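Local coordinates for ornithine carbamoyltransferase (Giardia intestinalis, PDB 3GRF), which catalyses the interconversion of ornithine and carbamoyl phosphate with citrulline and phosphate, a step of the arginine degradation pathway, at the interface of chains A and B. Numbering follows the deposited sequence. Chains: chain A/B, Ornithine carbamoyltransferase.

Contact 1: the interface of chains A and B. Residues chain A 57, 283, 304, 307; chain B 96, 99-100.
With CG1 anti to its backbone N (chi1 163°), B:Val96 turns CG2 to the methyl of A:Ala307, and both its branches work against chain A of this transcarbamoylase trimer, in a patch that no hydrogen bond crosses. CG2 lies 3.6 Å from A:Ala307 CB and also meets A:Leu283 CD1 tip to tip at 3.9 Å. The B:Val96 and A:Arg57 side chains cross at about a right angle, CG1 of the valine touching the aliphatic CG of the arginine at 4.2 Å. A:Arg57 belongs to the Ser-x-Arg-Thr-Arg motif that binds carbamoyl phosphate in this family, and the valine may help to position this arginine by touching its CG. The guanidinium of A:Arg57 has A:Leu283 CD1 at its edge, in plane.

B:Arg99 runs extended from CG to NE, then turns at its last torsion (chi4 71°), which lays a guanidinium face on the CB methylene of A:Tyr304, not on its ring. The tyrosine CB stands over the centre of that plane, 3.6 Å from CZ of B:Arg99. Further back on the same side chain, B:Arg99 CD rests 3.2 Å from the carbonyl O of A:Tyr304.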
# COMPACT_ATOMS: atom_id res chain seq x y z
N ARG A 57 -9.50 9.07 7.55
CA ARG A 57 -9.30 8.89 8.99
C ARG A 57 -8.99 7.46 9.35
O ARG A 57 -8.03 7.18 10.07
CB ARG A 57 -10.54 9.30 9.79
CG ARG A 57 -10.50 10.71 10.34
CD ARG A 57 -11.95 11.17 10.45
NE ARG A 57 -12.22 12.23 9.50
CZ ARG A 57 -12.41 12.07 8.18
NH1 ARG A 57 -12.36 10.87 7.61
NH2 ARG A 57 -12.63 13.14 7.43
N LEU A 283 -16.42 13.31 12.62
CA LEU A 283 -16.10 13.74 11.23
C LEU A 283 -16.53 12.71 10.16
O LEU A 283 -16.76 11.56 10.48
CB LEU A 283 -14.62 14.13 11.05
CG LEU A 283 -14.05 15.23 11.97
CD1 LEU A 283 -12.53 15.45 11.78
CD2 LEU A 283 -14.83 16.55 11.81
N TYR A 304 -10.42 18.12 16.07
CA TYR A 304 -9.22 17.74 15.33
C TYR A 304 -8.28 16.88 16.21
O TYR A 304 -7.63 15.99 15.70
CB TYR A 304 -8.42 18.97 14.91
CG TYR A 304 -8.95 19.86 13.81
CD1 TYR A 304 -8.63 21.21 13.82
CD2 TYR A 304 -9.74 19.38 12.78
CE1 TYR A 304 -9.04 22.06 12.84
CE2 TYR A 304 -10.19 20.24 11.78
CZ TYR A 304 -9.84 21.58 11.83
OH TYR A 304 -10.23 22.47 10.86
N ALA A 307 -9.70 13.56 16.21
CA ALA A 307 -9.50 12.77 14.98
C ALA A 307 -8.09 12.23 14.93
O ALA A 307 -7.87 11.12 14.49
CB ALA A 307 -9.77 13.62 13.74
N VAL B 96 -6.06 17.05 10.23
CA VAL B 96 -6.19 15.71 10.77
C VAL B 96 -4.97 14.84 10.46
O VAL B 96 -4.54 14.09 11.31
CB VAL B 96 -7.49 15.07 10.28
CG1 VAL B 96 -7.47 13.58 10.46
CG2 VAL B 96 -8.71 15.76 10.98
N ARG B 99 -1.72 15.37 12.65
CA ARG B 99 -1.66 14.83 14.01
C ARG B 99 -1.50 13.31 13.98
O ARG B 99 -1.70 12.66 15.01
CB ARG B 99 -2.95 15.18 14.71
CG ARG B 99 -3.10 16.62 15.07
CD ARG B 99 -4.55 16.84 15.45
NE ARG B 99 -4.84 18.15 16.08
CZ ARG B 99 -4.83 19.31 15.42
NH1 ARG B 99 -4.54 19.36 14.12
NH2 ARG B 99 -5.14 20.42 16.06
N MET B 100 -1.24 12.73 12.80
CA MET B 100 -1.03 11.27 12.64
C MET B 100 0.29 10.94 11.97
O MET B 100 1.10 10.20 12.55
CB MET B 100 -2.19 10.57 11.89
CG MET B 100 -3.51 10.42 12.71
SD MET B 100 -4.80 9.64 11.71
CE MET B 100 -6.27 10.09 12.57

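Contact 2: the interface of chains A and B. Residues chain A 59, 63, 67, 72; chain B 72, 74.
B:Ile74 packs on A:Glu63 in the close-fitting half of this subunit interface, where helix 56-69 of chain A faces strand 72-77 of chain B. The isoleucine CD1 meets the glutamate CB at 3.8 Å, while CG1 and CG2 lie along the carboxylate. CG2, anti to its backbone N, also reaches NH1 of A:Arg59 at 3.6 Å, the two side chains sliding past each other in opposite directions. The arginine, from the carbamoyl phosphate-binding motif of the family, is tied to A:Glu63 within its own chain: NH1 donates almost straight (174° at H) to the syn lone pair of OE1 over 2.9 Å, in the guanidinium plane. This salt bridge probably helps to hold the carboxylate, whose other oxygen, OE2, sits at the edge of the B:His72 ring, in its plane.

Toward A:Thr67 the fit is looser and a water mediates. It lies 2.6 Å from the threonine OG1 and 2.8 Å from B:His72 ND1, and so links the chains where no direct hydrogen bond does. OG1 of A:Thr67 also donates to the A:Glu63 carbonyl O of its own helix. On the far side of B:His72 its counterpart A:His72 comes edge to face, planes 78° apart. The two imidazole NE2 atoms, of A:His72 and B:His72, lie 3.0 Å apart, a close approach not counted as a hydrogen bond.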
# COMPACT_ATOMS: atom_id res chain seq x y z
N ARG A 59 -8.24 4.80 7.34
CA ARG A 59 -7.10 4.25 6.66
C ARG A 59 -5.77 4.78 7.17
O ARG A 59 -4.82 4.01 7.37
CB ARG A 59 -7.18 4.52 5.17
CG ARG A 59 -6.58 3.39 4.38
CD ARG A 59 -5.27 3.78 3.76
NE ARG A 59 -5.53 4.21 2.40
CZ ARG A 59 -4.72 4.02 1.37
NH1 ARG A 59 -3.56 3.38 1.50
NH2 ARG A 59 -5.11 4.48 0.19
N GLU A 63 -2.95 2.37 9.13
CA GLU A 63 -1.70 2.13 8.43
C GLU A 63 -0.53 2.73 9.27
O GLU A 63 0.51 2.11 9.45
CB GLU A 63 -1.78 2.73 7.00
CG GLU A 63 -1.35 1.73 5.90
CD GLU A 63 -1.67 2.15 4.47
OE1 GLU A 63 -2.85 2.52 4.17
OE2 GLU A 63 -0.75 2.06 3.63
N THR A 67 2.76 0.94 11.53
CA THR A 67 4.16 1.42 11.41
C THR A 67 4.73 1.80 12.76
O THR A 67 5.90 1.53 13.07
CB THR A 67 4.23 2.62 10.46
OG1 THR A 67 3.68 2.21 9.19
CG2 THR A 67 5.68 3.10 10.25
N HIS A 72 2.98 -3.78 9.76
CA HIS A 72 2.54 -3.28 8.43
C HIS A 72 1.07 -3.57 8.23
O HIS A 72 0.60 -4.61 8.67
CB HIS A 72 3.30 -3.98 7.30
CG HIS A 72 3.03 -3.38 5.96
ND1 HIS A 72 2.36 -4.06 4.96
CD2 HIS A 72 3.27 -2.14 5.48
CE1 HIS A 72 2.22 -3.27 3.91
NE2 HIS A 72 2.76 -2.10 4.19
N HIS B 72 7.74 4.04 6.50
CA HIS B 72 6.67 3.52 5.61
C HIS B 72 5.97 4.67 4.92
O HIS B 72 5.78 5.71 5.54
CB HIS B 72 5.62 2.75 6.40
CG HIS B 72 4.62 2.05 5.53
ND1 HIS B 72 3.29 2.40 5.48
CD2 HIS B 72 4.79 1.07 4.61
CE1 HIS B 72 2.67 1.66 4.59
NE2 HIS B 72 3.55 0.83 4.04
N ILE B 74 2.37 5.67 2.93
CA ILE B 74 1.00 5.34 2.60
C ILE B 74 0.73 5.89 1.19
O ILE B 74 0.77 7.09 0.95
CB ILE B 74 0.04 6.02 3.55
CG1 ILE B 74 0.23 5.47 4.97
CG2 ILE B 74 -1.40 5.77 3.10
CD1 ILE B 74 -0.62 6.20 6.05
O HOH W 1 2.30 3.80 7.71

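Contact 3: the interface of chains A and B. Residues chain A 285, 287, 304; chain B 91-92, 95.
The ring of A:Tyr304 meets two side chains of helix 90-97 of chain B: B:Glu95 over one face, B:Asp92 at the edge. In this transcarbamoylase the tyrosine belongs to the C-terminal helix 303-322, and its hydroxyl reaches the side chains of the partner's helix. CB of B:Glu95 lies over the ring centre, 3.5 Å from the centroid, a CH-pi contact; the bend at chi2 (-76°) then lays the carboxylate nearly parallel to the ring, planes 15° apart. CG of B:Glu95 comes 3.4 Å from CE1 of A:Tyr304.

B:Asp92 approaches instead across the ring edge, with its carboxylate turned steeply to the aromatic plane. OH of A:Tyr304 donates to OD1 of B:Asp92 over 2.6 Å, meeting that oxygen nearly along its C-O axis. A:Arg287 comes to the same carboxylate tip to tip: NH2 forms a salt bridge with OD1 of B:Asp92 at 3.1 Å that probably stabilises the negative charge, although its hydrogen bonds to both oxygens are weak. OD2 of B:Asp92 lies 3.1 Å from a water O, which is 2.7 Å from the backbone N of A:Ala285.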
# COMPACT_ATOMS: atom_id res chain seq x y z
N ALA A 285 -17.18 16.70 9.17
CA ALA A 285 -18.04 17.79 9.64
C ALA A 285 -18.62 18.60 8.49
O ALA A 285 -17.89 19.01 7.57
CB ALA A 285 -17.24 18.71 10.56
N ARG A 287 -20.38 22.13 8.31
CA ARG A 287 -20.51 23.31 9.18
C ARG A 287 -21.85 23.95 9.33
O ARG A 287 -22.02 24.72 10.27
CB ARG A 287 -19.52 24.40 8.81
CG ARG A 287 -18.15 24.18 9.40
CD ARG A 287 -17.13 23.84 8.33
NE ARG A 287 -15.98 23.06 8.83
CZ ARG A 287 -15.22 23.44 9.85
NH1 ARG A 287 -15.51 24.57 10.50
NH2 ARG A 287 -14.20 22.70 10.24
N TYR A 304 -10.42 18.12 16.07
CA TYR A 304 -9.22 17.74 15.33
C TYR A 304 -8.28 16.88 16.21
O TYR A 304 -7.63 15.99 15.70
CB TYR A 304 -8.42 18.97 14.91
CG TYR A 304 -8.95 19.86 13.81
CD1 TYR A 304 -8.63 21.21 13.82
CD2 TYR A 304 -9.74 19.38 12.78
CE1 TYR A 304 -9.04 22.06 12.84
CE2 TYR A 304 -10.19 20.24 11.78
CZ TYR A 304 -9.84 21.58 11.83
OH TYR A 304 -10.23 22.47 10.86
N GLN B 91 -8.59 21.79 4.64
CA GLN B 91 -8.12 22.21 5.97
C GLN B 91 -8.25 21.11 7.02
O GLN B 91 -7.32 20.85 7.76
CB GLN B 91 -8.89 23.46 6.44
CG GLN B 91 -8.55 23.85 7.88
CD GLN B 91 -9.41 24.96 8.41
OE1 GLN B 91 -9.21 25.43 9.52
NE2 GLN B 91 -10.37 25.42 7.59
N ASP B 92 -9.45 20.51 7.09
CA ASP B 92 -9.80 19.45 8.01
C ASP B 92 -8.97 18.22 7.71
O ASP B 92 -8.44 17.59 8.63
CB ASP B 92 -11.29 19.10 7.90
CG ASP B 92 -12.20 20.15 8.55
OD1 ASP B 92 -11.73 21.17 9.11
OD2 ASP B 92 -13.42 19.93 8.52
N GLU B 95 -5.38 19.24 8.77
CA GLU B 95 -5.37 19.34 10.24
C GLU B 95 -5.35 17.97 10.86
O GLU B 95 -4.67 17.72 11.85
CB GLU B 95 -6.58 20.13 10.77
CG GLU B 95 -6.49 21.67 10.61
CD GLU B 95 -5.57 22.37 11.61
OE1 GLU B 95 -5.55 23.63 11.64
OE2 GLU B 95 -4.86 21.71 12.38
O HOH W 2 -14.61 17.13 8.35

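Contacts 1 and 3 are neighbours, their C-alpha centres about 8 Å apart, and they share A:Tyr304 as well as helix 303-322 of chain A and helix 90-97 of chain B. Contact 2 lies about 15 Å from contact 1 and about 22 Å from contact 3; helix 56-69 of chain A joins it to contact 1. One A-B seam thus runs from polar contact 3 through apolar contact 1 to mixed contact 2. In the trimer, the usual assembly of this family, the active sites lie at subunit interfaces, and this seam brings partner residues against the carbamoyl phosphate motif.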